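Local coordinates for uncharacterized protein (PDB 5MU5) that probably transfers sugar to flagellin as a Maf-family glycosyltransferase involved in the formation of the bacterial flagellum, at residues A[552-557]-A[592-597]; A[95-100]-A[599-604]; A[274-279]-A[289-294]; A[331-336]-A[340-345]. One frame throughout, in Å; residues are numbered along the deposited sequence.

Interaction 1: A[552-557]-A[592-597]; sequences TLLGEC and FFVRGT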
# COMPACT_ATOMS: atom_id res chain seq x y z
N THR A 552 -7.49 19.89 15.04
CA THR A 552 -7.70 20.87 13.97
C THR A 552 -8.11 20.17 12.67
O THR A 552 -9.07 20.57 11.99
CB THR A 552 -6.41 21.70 13.78
OG1 THR A 552 -6.19 22.50 14.95
CG2 THR A 552 -6.50 22.61 12.55
N LEU A 553 -7.38 19.13 12.31
CA LEU A 553 -7.69 18.35 11.11
C LEU A 553 -9.10 17.73 11.19
O LEU A 553 -9.88 17.76 10.24
CB LEU A 553 -6.63 17.26 10.87
CG LEU A 553 -6.81 16.41 9.60
CD1 LEU A 553 -6.99 17.27 8.34
CD2 LEU A 553 -5.66 15.44 9.42
N LEU A 554 -9.41 17.16 12.35
CA LEU A 554 -10.69 16.53 12.56
C LEU A 554 -11.80 17.56 12.42
O LEU A 554 -12.82 17.29 11.81
CB LEU A 554 -10.75 15.91 13.95
CG LEU A 554 -9.91 14.64 14.13
CD1 LEU A 554 -9.93 14.21 15.59
CD2 LEU A 554 -10.43 13.53 13.23
N GLY A 555 -11.57 18.75 12.98
CA GLY A 555 -12.54 19.83 12.88
C GLY A 555 -12.81 20.17 11.43
O GLY A 555 -13.96 20.41 11.05
N GLU A 556 -11.76 20.19 10.61
CA GLU A 556 -11.89 20.55 9.19
C GLU A 556 -12.68 19.48 8.41
O GLU A 556 -13.43 19.81 7.49
CB GLU A 556 -10.51 20.83 8.55
CG GLU A 556 -9.88 22.14 9.05
CD GLU A 556 -8.41 22.32 8.65
OE1 GLU A 556 -7.78 21.36 8.15
OE2 GLU A 556 -7.86 23.43 8.86
N CYS A 557 -12.54 18.21 8.79
CA CYS A 557 -13.32 17.13 8.17
C CYS A 557 -14.78 17.16 8.58
O CYS A 557 -15.65 16.82 7.79
CB CYS A 557 -12.75 15.76 8.53
SG CYS A 557 -11.05 15.51 8.00
N PHE A 592 -1.62 10.94 9.24
CA PHE A 592 -1.41 9.53 9.53
C PHE A 592 -2.33 9.07 10.63
O PHE A 592 -2.83 7.96 10.59
CB PHE A 592 0.01 9.24 9.97
CG PHE A 592 0.95 9.00 8.84
CD1 PHE A 592 0.77 7.92 8.01
CD2 PHE A 592 2.03 9.85 8.63
CE1 PHE A 592 1.64 7.69 6.98
CE2 PHE A 592 2.91 9.63 7.60
CZ PHE A 592 2.71 8.54 6.77
N PHE A 593 -2.55 9.90 11.63
CA PHE A 593 -3.41 9.51 12.75
C PHE A 593 -4.85 9.21 12.38
O PHE A 593 -5.40 8.23 12.86
CB PHE A 593 -3.37 10.54 13.87
CG PHE A 593 -2.48 10.16 14.99
CD1 PHE A 593 -1.12 10.18 14.85
CD2 PHE A 593 -3.02 9.75 16.21
CE1 PHE A 593 -0.30 9.81 15.89
CE2 PHE A 593 -2.21 9.36 17.25
CZ PHE A 593 -0.84 9.40 17.09
N VAL A 594 -5.44 10.02 11.51
CA VAL A 594 -6.87 9.95 11.27
C VAL A 594 -7.35 9.49 9.90
O VAL A 594 -8.49 9.03 9.79
CB VAL A 594 -7.52 11.32 11.56
CG1 VAL A 594 -7.22 11.74 12.99
CG2 VAL A 594 -7.06 12.39 10.57
N ARG A 595 -6.50 9.54 8.88
CA ARG A 595 -6.98 9.27 7.51
C ARG A 595 -7.57 7.87 7.28
O ARG A 595 -8.51 7.72 6.51
CB ARG A 595 -5.88 9.51 6.47
CG ARG A 595 -4.72 8.54 6.57
CD ARG A 595 -3.54 8.95 5.74
NE ARG A 595 -2.60 7.85 5.65
CZ ARG A 595 -1.56 7.80 4.83
NH1 ARG A 595 -1.30 8.81 4.01
NH2 ARG A 595 -0.77 6.73 4.82
N GLY A 596 -7.01 6.86 7.91
CA GLY A 596 -7.48 5.49 7.71
C GLY A 596 -8.87 5.34 8.27
O GLY A 596 -9.76 4.78 7.62
N THR A 597 -9.07 5.88 9.46
CA THR A 597 -10.34 5.78 10.12
C THR A 597 -11.41 6.57 9.36
O THR A 597 -12.43 5.99 8.97
CB THR A 597 -10.18 6.18 11.57
OG1 THR A 597 -9.28 5.23 12.19
CG2 THR A 597 -11.52 6.17 12.30
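Val594 reaches toward Leu553 and Leu554, joining helix 546-564 to helix 589-609 within the helical bundle domain of the Maf glycosyltransferase. The contact across the two segments is wholly apolar and rests on the two methyls of one valine, each of which takes a leucine of its own. Leu553 and Val594 run past each other in opposite directions, and the leucine CD2 comes to 3.5 Å from CG2 of the valine. A chi1 of -177° swings CG of Leu553 away from its own N and out toward the second helix, and this branch point stands 4.1 Å from Val594 CG2. The Leu554 side chain crosses that of Val594 at a slant, and its end closes in: CD2 approaches CG1 of Val594 to 3.7 Å and also comes near CB of that residue. The branching of Val594 thus lets its methyls engage successive residues on one helix, while the closest CA pair, Leu554 and Val594, is still 7.7 Å apart.

No hydrogen bond crosses between the segments. Within 552-557 the backbone keeps the helical pattern, with Glu556 N bonded to Thr552 O and Cys557 N to Leu553 O. The partner helix is kinked, since the N atoms of Gly596 and Thr597 lack a bond to the preceding turn.

Other bundle residues close over the same leucines. Ile633 and Thr637 of helix 618-646 touch Leu554, as does Leu598, whereas Ala590 and Gln591 pack against Leu553, whose CD2 methyl holds the shortest approach to Val594.

Interaction 2: A[95-100]-A[599-604]; sequences KRFLYN and MMAAMC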
# COMPACT_ATOMS: atom_id res chain seq x y z
N LYS A 95 -16.57 0.72 13.06
CA LYS A 95 -17.55 -0.30 13.36
C LYS A 95 -18.76 0.35 14.04
O LYS A 95 -19.90 0.11 13.65
CB LYS A 95 -16.92 -1.34 14.27
CG LYS A 95 -17.73 -2.61 14.46
CD LYS A 95 -17.25 -3.37 15.69
CE LYS A 95 -18.14 -4.57 15.99
NZ LYS A 95 -17.97 -5.00 17.40
N ARG A 96 -18.49 1.18 15.03
CA ARG A 96 -19.51 1.91 15.77
C ARG A 96 -20.29 2.86 14.84
O ARG A 96 -21.51 2.96 14.89
CB ARG A 96 -18.85 2.75 16.87
CG ARG A 96 -19.82 3.34 17.87
CD ARG A 96 -20.21 2.26 18.87
NE ARG A 96 -21.55 2.44 19.40
CZ ARG A 96 -22.13 1.60 20.26
NH1 ARG A 96 -21.50 0.51 20.67
NH2 ARG A 96 -23.36 1.85 20.69
N PHE A 97 -19.55 3.57 14.01
CA PHE A 97 -20.15 4.49 13.07
C PHE A 97 -21.12 3.74 12.15
O PHE A 97 -22.26 4.17 11.95
CB PHE A 97 -19.07 5.19 12.24
CG PHE A 97 -19.60 5.97 11.07
CD1 PHE A 97 -20.27 7.17 11.27
CD2 PHE A 97 -19.43 5.52 9.78
CE1 PHE A 97 -20.76 7.90 10.19
CE2 PHE A 97 -19.92 6.23 8.70
CZ PHE A 97 -20.59 7.43 8.91
N LEU A 98 -20.64 2.64 11.57
CA LEU A 98 -21.41 1.89 10.60
C LEU A 98 -22.62 1.31 11.27
O LEU A 98 -23.73 1.40 10.77
CB LEU A 98 -20.58 0.76 9.97
CG LEU A 98 -21.33 -0.15 8.98
CD1 LEU A 98 -21.95 0.66 7.86
CD2 LEU A 98 -20.41 -1.20 8.39
N TYR A 99 -22.41 0.72 12.44
CA TYR A 99 -23.54 0.15 13.18
C TYR A 99 -24.63 1.23 13.39
O TYR A 99 -25.83 0.96 13.16
CB TYR A 99 -23.07 -0.45 14.51
CG TYR A 99 -24.17 -1.09 15.31
CD1 TYR A 99 -24.92 -0.34 16.22
CD2 TYR A 99 -24.48 -2.44 15.16
CE1 TYR A 99 -25.93 -0.92 16.95
CE2 TYR A 99 -25.50 -3.03 15.89
CZ TYR A 99 -26.22 -2.26 16.78
OH TYR A 99 -27.23 -2.82 17.52
N ASN A 100 -24.22 2.44 13.79
CA ASN A 100 -25.20 3.48 14.09
C ASN A 100 -25.98 3.99 12.91
O ASN A 100 -27.18 4.16 13.00
CB ASN A 100 -24.59 4.67 14.83
CG ASN A 100 -24.20 4.34 16.25
OD1 ASN A 100 -24.38 3.22 16.73
ND2 ASN A 100 -23.64 5.30 16.93
N MET A 599 -11.45 7.68 6.19
CA MET A 599 -11.67 7.17 4.83
C MET A 599 -12.46 5.88 4.82
O MET A 599 -13.23 5.62 3.90
CB MET A 599 -10.36 6.98 4.06
CG MET A 599 -9.71 8.27 3.56
SD MET A 599 -10.69 9.20 2.35
CE MET A 599 -11.63 10.28 3.41
N MET A 600 -12.28 5.05 5.83
CA MET A 600 -13.06 3.86 5.93
C MET A 600 -14.50 4.18 6.28
O MET A 600 -15.42 3.51 5.78
CB MET A 600 -12.47 2.93 6.95
CG MET A 600 -11.16 2.39 6.45
SD MET A 600 -11.40 1.59 4.85
CE MET A 600 -12.22 0.09 5.45
N ALA A 601 -14.70 5.18 7.15
CA ALA A 601 -16.05 5.63 7.44
C ALA A 601 -16.72 6.13 6.16
O ALA A 601 -17.85 5.78 5.88
CB ALA A 601 -16.04 6.70 8.50
N ALA A 602 -15.99 6.88 5.34
CA ALA A 602 -16.52 7.39 4.07
C ALA A 602 -16.87 6.30 3.11
O ALA A 602 -17.87 6.39 2.40
CB ALA A 602 -15.56 8.35 3.41
N MET A 603 -16.06 5.26 3.09
CA MET A 603 -16.31 4.13 2.24
C MET A 603 -17.62 3.45 2.62
O MET A 603 -18.41 3.05 1.73
CB MET A 603 -15.19 3.12 2.38
CG MET A 603 -15.30 2.00 1.37
SD MET A 603 -14.46 0.55 1.99
CE MET A 603 -15.75 0.02 3.12
N CYS A 604 -17.82 3.29 3.94
CA CYS A 604 -19.04 2.69 4.51
C CYS A 604 -20.28 3.50 4.17
O CYS A 604 -21.21 2.97 3.58
CB CYS A 604 -18.92 2.53 6.03
SG CYS A 604 -17.67 1.29 6.50
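Phe97 sets its ring against Ala601, and its side chain can be followed outward from helix 92-107. CB starts toward helix 589-609, and a first torsion that puts CG anti to the backbone N (chi1 170°) carries the ring on in that direction. One side of the ring makes the contact across the segments. Beyond CG, CD2 lies 3.8 Å from the Ala601 methyl CB; further out, CE2 lies 3.9 Å from that methyl and 3.5 Å from the Ala601 carbonyl O, which approaches the ring obliquely. The Phe97 side chain also touches Tyr605 of helix 589-609 and Glu628, Phe629 and Met632 of helix 618-646. Helix 92-107, from the N-terminal part of the chain, is thereby joined to the C-terminal helical bundle, nearly 500 residues on. An alanine in place of Phe97 would take away the ring and would probably leave a gap beside the Ala601 methyl and Met632, where helices 92-107, 589-609 and 618-646 meet.

Leu98, one residue further along, makes a second and looser meeting. Its two methyls lie against successive atoms of the Cys604 side chain: CD1 is 4.0 Å from Cys604 CB, and CD2 is 4.2 Å from Cys604 SG. The CA atoms are nearer here than at the phenylalanine, 6.6 Å apart for Leu98 and Cys604. Leu85 and Tyr608 also touch Leu98. Asn100 adds a polar tie to the bundle, a hydrogen bond from ND2 to Glu628 OE1.

Interaction 3: A[274-279]-A[289-294]; sequences PVFIVG and EVIKAN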
# COMPACT_ATOMS: atom_id res chain seq x y z
N PRO A 274 31.47 -12.26 5.58
CA PRO A 274 30.16 -12.73 5.18
C PRO A 274 29.16 -12.66 6.32
O PRO A 274 29.54 -12.65 7.47
CB PRO A 274 30.39 -14.19 4.76
CG PRO A 274 31.74 -14.54 5.20
CD PRO A 274 32.45 -13.34 5.74
N VAL A 275 27.89 -12.60 5.97
CA VAL A 275 26.84 -12.59 6.95
C VAL A 275 25.91 -13.80 6.73
O VAL A 275 25.61 -14.17 5.59
CB VAL A 275 26.07 -11.25 6.93
CG1 VAL A 275 25.21 -11.13 5.69
CG2 VAL A 275 25.20 -11.13 8.17
N PHE A 276 25.53 -14.43 7.84
CA PHE A 276 24.57 -15.51 7.84
C PHE A 276 23.26 -14.97 8.35
O PHE A 276 23.19 -14.51 9.50
CB PHE A 276 24.98 -16.65 8.76
CG PHE A 276 26.19 -17.38 8.32
CD1 PHE A 276 26.79 -17.16 7.08
CD2 PHE A 276 26.73 -18.33 9.15
CE1 PHE A 276 27.89 -17.87 6.70
CE2 PHE A 276 27.84 -19.04 8.77
CZ PHE A 276 28.42 -18.82 7.55
N ILE A 277 22.24 -14.99 7.49
CA ILE A 277 20.90 -14.52 7.83
C ILE A 277 20.09 -15.76 8.12
O ILE A 277 19.96 -16.61 7.26
CB ILE A 277 20.31 -13.70 6.69
CG1 ILE A 277 21.08 -12.38 6.60
CG2 ILE A 277 18.84 -13.42 6.94
CD1 ILE A 277 21.03 -11.72 5.26
N VAL A 278 19.57 -15.84 9.33
CA VAL A 278 18.94 -17.05 9.79
C VAL A 278 17.49 -16.81 10.11
O VAL A 278 17.18 -16.04 11.00
CB VAL A 278 19.63 -17.58 11.07
CG1 VAL A 278 19.08 -18.94 11.44
CG2 VAL A 278 21.13 -17.69 10.87
N GLY A 279 16.61 -17.50 9.38
CA GLY A 279 15.18 -17.46 9.65
C GLY A 279 14.73 -18.66 10.46
O GLY A 279 15.54 -19.51 10.88
N GLU A 289 25.36 -27.45 12.00
CA GLU A 289 26.78 -27.69 12.26
C GLU A 289 27.68 -26.76 11.46
O GLU A 289 28.71 -26.33 11.96
CB GLU A 289 27.18 -29.16 12.05
CG GLU A 289 26.62 -30.12 13.12
CD GLU A 289 26.86 -29.65 14.58
OE1 GLU A 289 27.98 -29.18 14.91
OE2 GLU A 289 25.92 -29.74 15.40
N VAL A 290 27.29 -26.42 10.24
CA VAL A 290 28.08 -25.54 9.40
C VAL A 290 28.04 -24.11 9.95
O VAL A 290 29.04 -23.40 9.94
CB VAL A 290 27.61 -25.59 7.93
CG1 VAL A 290 28.34 -24.56 7.08
CG2 VAL A 290 27.86 -26.98 7.38
N ILE A 291 26.88 -23.69 10.41
CA ILE A 291 26.76 -22.36 10.98
C ILE A 291 27.64 -22.29 12.23
O ILE A 291 28.34 -21.30 12.45
CB ILE A 291 25.30 -22.06 11.39
CG1 ILE A 291 24.40 -22.03 10.15
CG2 ILE A 291 25.21 -20.71 12.09
CD1 ILE A 291 22.92 -21.98 10.48
N LYS A 292 27.61 -23.34 13.03
CA LYS A 292 28.38 -23.41 14.27
C LYS A 292 29.87 -23.36 14.01
O LYS A 292 30.58 -22.61 14.66
CB LYS A 292 28.03 -24.66 15.05
CG LYS A 292 28.58 -24.65 16.46
CD LYS A 292 27.87 -25.66 17.35
CE LYS A 292 28.35 -25.46 18.78
NZ LYS A 292 27.79 -26.49 19.69
N ALA A 293 30.32 -24.14 13.03
CA ALA A 293 31.73 -24.21 12.66
C ALA A 293 32.25 -22.93 12.03
O ALA A 293 33.45 -22.72 11.98
CB ALA A 293 31.95 -25.37 11.70
N ASN A 294 31.36 -22.05 11.58
CA ASN A 294 31.78 -20.81 10.94
C ASN A 294 31.45 -19.53 11.71
O ASN A 294 31.84 -18.45 11.28
CB ASN A 294 31.16 -20.74 9.54
CG ASN A 294 31.85 -21.66 8.57
OD1 ASN A 294 32.88 -21.31 8.01
ND2 ASN A 294 31.28 -22.84 8.36
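Phe276 points its ring from strand 275-278 at Ile291 and Asn294 of the helix that follows, and these two residues meet it at the rim, near the ring plane. The tighter part is at the far end of the ring, where Asn294 CB sits 3.8 Å from CE2 and 3.9 Å from CZ of Phe276. The amide plane of Asn294 is turned 69° from the ring plane, and the amide is occupied with its own helix: ND2 donates to Val290 O at 2.8 Å, nearly straight at 171° and with the acceptor in the amide plane. This bond fixes the rotation of the amide while CB is left against the ring. Slacker packing lies nearer the strand, where Ile291 CG2 stands 4.1 Å from Phe276 CD2 as the two side chains pass in opposite directions. Val278 faces the helix too, yet the nearest atoms, Val278 CG2 and Ile291 CD1, are 4.7 Å apart. The outer side of the helix belongs to solvent, with Glu289, Lys292 and Ala293 exposed, although Lys292 NZ bonds to Asn313 O.

The arrangement is the first half of a beta-alpha-beta crossover in the MptE-like region, in which helix 284-294 leads into strand 299-303. Strand 275-278 runs parallel between that strand and strand 408-412, whose Phe412 meets the Phe276 ring edge-to-face and also touches Ile291.

Interaction 4: A[331-336]-A[340-345]; sequences RALAAV and FGFGSA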
# COMPACT_ATOMS: atom_id res chain seq x y z
N ARG A 331 6.90 -11.17 24.24
CA ARG A 331 6.82 -12.29 25.17
C ARG A 331 7.57 -13.49 24.61
O ARG A 331 8.20 -14.21 25.35
CB ARG A 331 5.38 -12.64 25.58
CG ARG A 331 4.78 -11.69 26.62
CD ARG A 331 3.39 -12.15 27.06
NE ARG A 331 2.41 -12.10 25.96
CZ ARG A 331 1.52 -11.12 25.74
NH1 ARG A 331 1.45 -10.06 26.55
NH2 ARG A 331 0.70 -11.20 24.70
N ALA A 332 7.52 -13.68 23.30
CA ALA A 332 8.28 -14.78 22.66
C ALA A 332 9.80 -14.57 22.85
O ALA A 332 10.51 -15.47 23.29
CB ALA A 332 7.92 -14.88 21.18
N LEU A 333 10.28 -13.36 22.56
CA LEU A 333 11.68 -13.03 22.78
C LEU A 333 12.09 -13.19 24.22
O LEU A 333 13.17 -13.71 24.49
CB LEU A 333 11.98 -11.60 22.37
CG LEU A 333 12.51 -11.38 20.96
CD1 LEU A 333 12.78 -9.89 20.81
CD2 LEU A 333 13.78 -12.19 20.73
N ALA A 334 11.26 -12.72 25.13
CA ALA A 334 11.56 -12.82 26.57
C ALA A 334 11.73 -14.27 27.03
O ALA A 334 12.60 -14.56 27.83
CB ALA A 334 10.48 -12.13 27.40
N ALA A 335 10.87 -15.16 26.54
CA ALA A 335 10.95 -16.60 26.87
C ALA A 335 12.30 -17.21 26.43
O ALA A 335 12.89 -18.02 27.13
CB ALA A 335 9.79 -17.36 26.22
N VAL A 336 12.79 -16.79 25.27
CA VAL A 336 14.08 -17.25 24.77
C VAL A 336 15.22 -16.70 25.64
O VAL A 336 16.15 -17.42 25.96
CB VAL A 336 14.31 -16.86 23.30
CG1 VAL A 336 15.67 -17.33 22.85
CG2 VAL A 336 13.22 -17.43 22.40
N PHE A 340 17.77 -19.21 27.55
CA PHE A 340 19.16 -19.28 27.09
C PHE A 340 20.01 -18.04 27.32
O PHE A 340 21.23 -18.14 27.33
CB PHE A 340 19.20 -19.54 25.59
CG PHE A 340 18.45 -20.76 25.17
CD1 PHE A 340 18.98 -22.03 25.37
CD2 PHE A 340 17.21 -20.63 24.55
CE1 PHE A 340 18.28 -23.16 24.97
CE2 PHE A 340 16.51 -21.76 24.15
CZ PHE A 340 17.04 -23.02 24.36
N GLY A 341 19.38 -16.87 27.45
CA GLY A 341 20.11 -15.61 27.53
C GLY A 341 20.57 -15.22 26.14
O GLY A 341 20.78 -16.07 25.30
N PHE A 342 20.74 -13.93 25.89
CA PHE A 342 21.14 -13.44 24.57
C PHE A 342 22.60 -13.04 24.48
O PHE A 342 23.06 -12.64 23.41
CB PHE A 342 20.24 -12.28 24.13
CG PHE A 342 18.99 -12.73 23.45
CD1 PHE A 342 19.02 -13.09 22.11
CD2 PHE A 342 17.79 -12.81 24.14
CE1 PHE A 342 17.88 -13.52 21.47
CE2 PHE A 342 16.64 -13.24 23.51
CZ PHE A 342 16.68 -13.60 22.17
N GLY A 343 23.32 -13.15 25.58
CA GLY A 343 24.75 -12.87 25.59
C GLY A 343 25.07 -11.46 25.14
O GLY A 343 24.49 -10.50 25.64
N SER A 344 26.00 -11.34 24.20
CA SER A 344 26.43 -10.04 23.69
C SER A 344 25.67 -9.55 22.44
O SER A 344 26.10 -8.61 21.80
CB SER A 344 27.90 -10.15 23.32
OG SER A 344 28.03 -11.12 22.30
N ALA A 345 24.55 -10.19 22.09
CA ALA A 345 23.80 -9.81 20.89
C ALA A 345 23.25 -8.39 20.97
O ALA A 345 22.75 -7.98 21.99
CB ALA A 345 22.65 -10.80 20.64
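Val336 O accepts a hydrogen bond from Phe340 N at 2.9 Å, with an N-H...O angle of 162°, carrying the helical pattern on into the second segment. The Phe340 side chain lies beside the same carbonyl, its CB and its ring atom CD2 each 3.7 Å from Val336 O. It crosses the side chain of the valine, and CD2 of Phe340 lies 4.0 Å from Val336 CG1. Gly341 then breaks from helical geometry with a positive phi, and the chain turns, bringing the Phe342 ring back to the helix.

The buried ring of Phe342 is the wedge of the contact. Leu333 and Val336, one turn apart, both meet its CZ atom, at 3.5 Å from Leu333 CD2 and 3.9 Å from Val336 CG1, their side chains crossing that of Phe342 at about a right angle, with the methyls oblique to the ring. A chi1 of 179° turns CG1 of Val336 so that this one methyl meets both phenylalanines. Leu333 O lies at the edge of the Phe342 ring, in its plane, 3.6 Å from CE2. A serine at Phe342 would remove the ring and would probably leave Leu333 CD2 and Val336 CG1 without the CZ end of the ring that they touch, freeing the loop to shift. Phe361 and Gln320 also touch this ring.

The Phe342 carbonyl has two partners, Ala345 N at 3.2 Å and Gln316 NE2. The first closes a type II' beta turn, and the whole forms the helix-to-strand return of a beta-alpha-beta crossover, in which helix 327-340 links parallel neighbours 319-322 and 346-350.

Overall arrangement
Interactions 1 and 2 share helix 589-609, with centres 14 Å apart: the first joins it to helix 546-564 inside the bundle, the second to helix 92-107 from the N-terminal part of the chain. Interactions 3 and 4 belong to the MptE-like region, with centres 19 Å apart and nearest atoms about 11 Å apart. Both involve helices that connect parallel strands of its sheet, one packed against a strand before its helix, the other against the loop after it. The two pairs are well separated: centres of interactions 1 and 3 lie 48 Å apart, on opposite sides of the chain's centre, and those of 2 and 4 lie 42 Å apart.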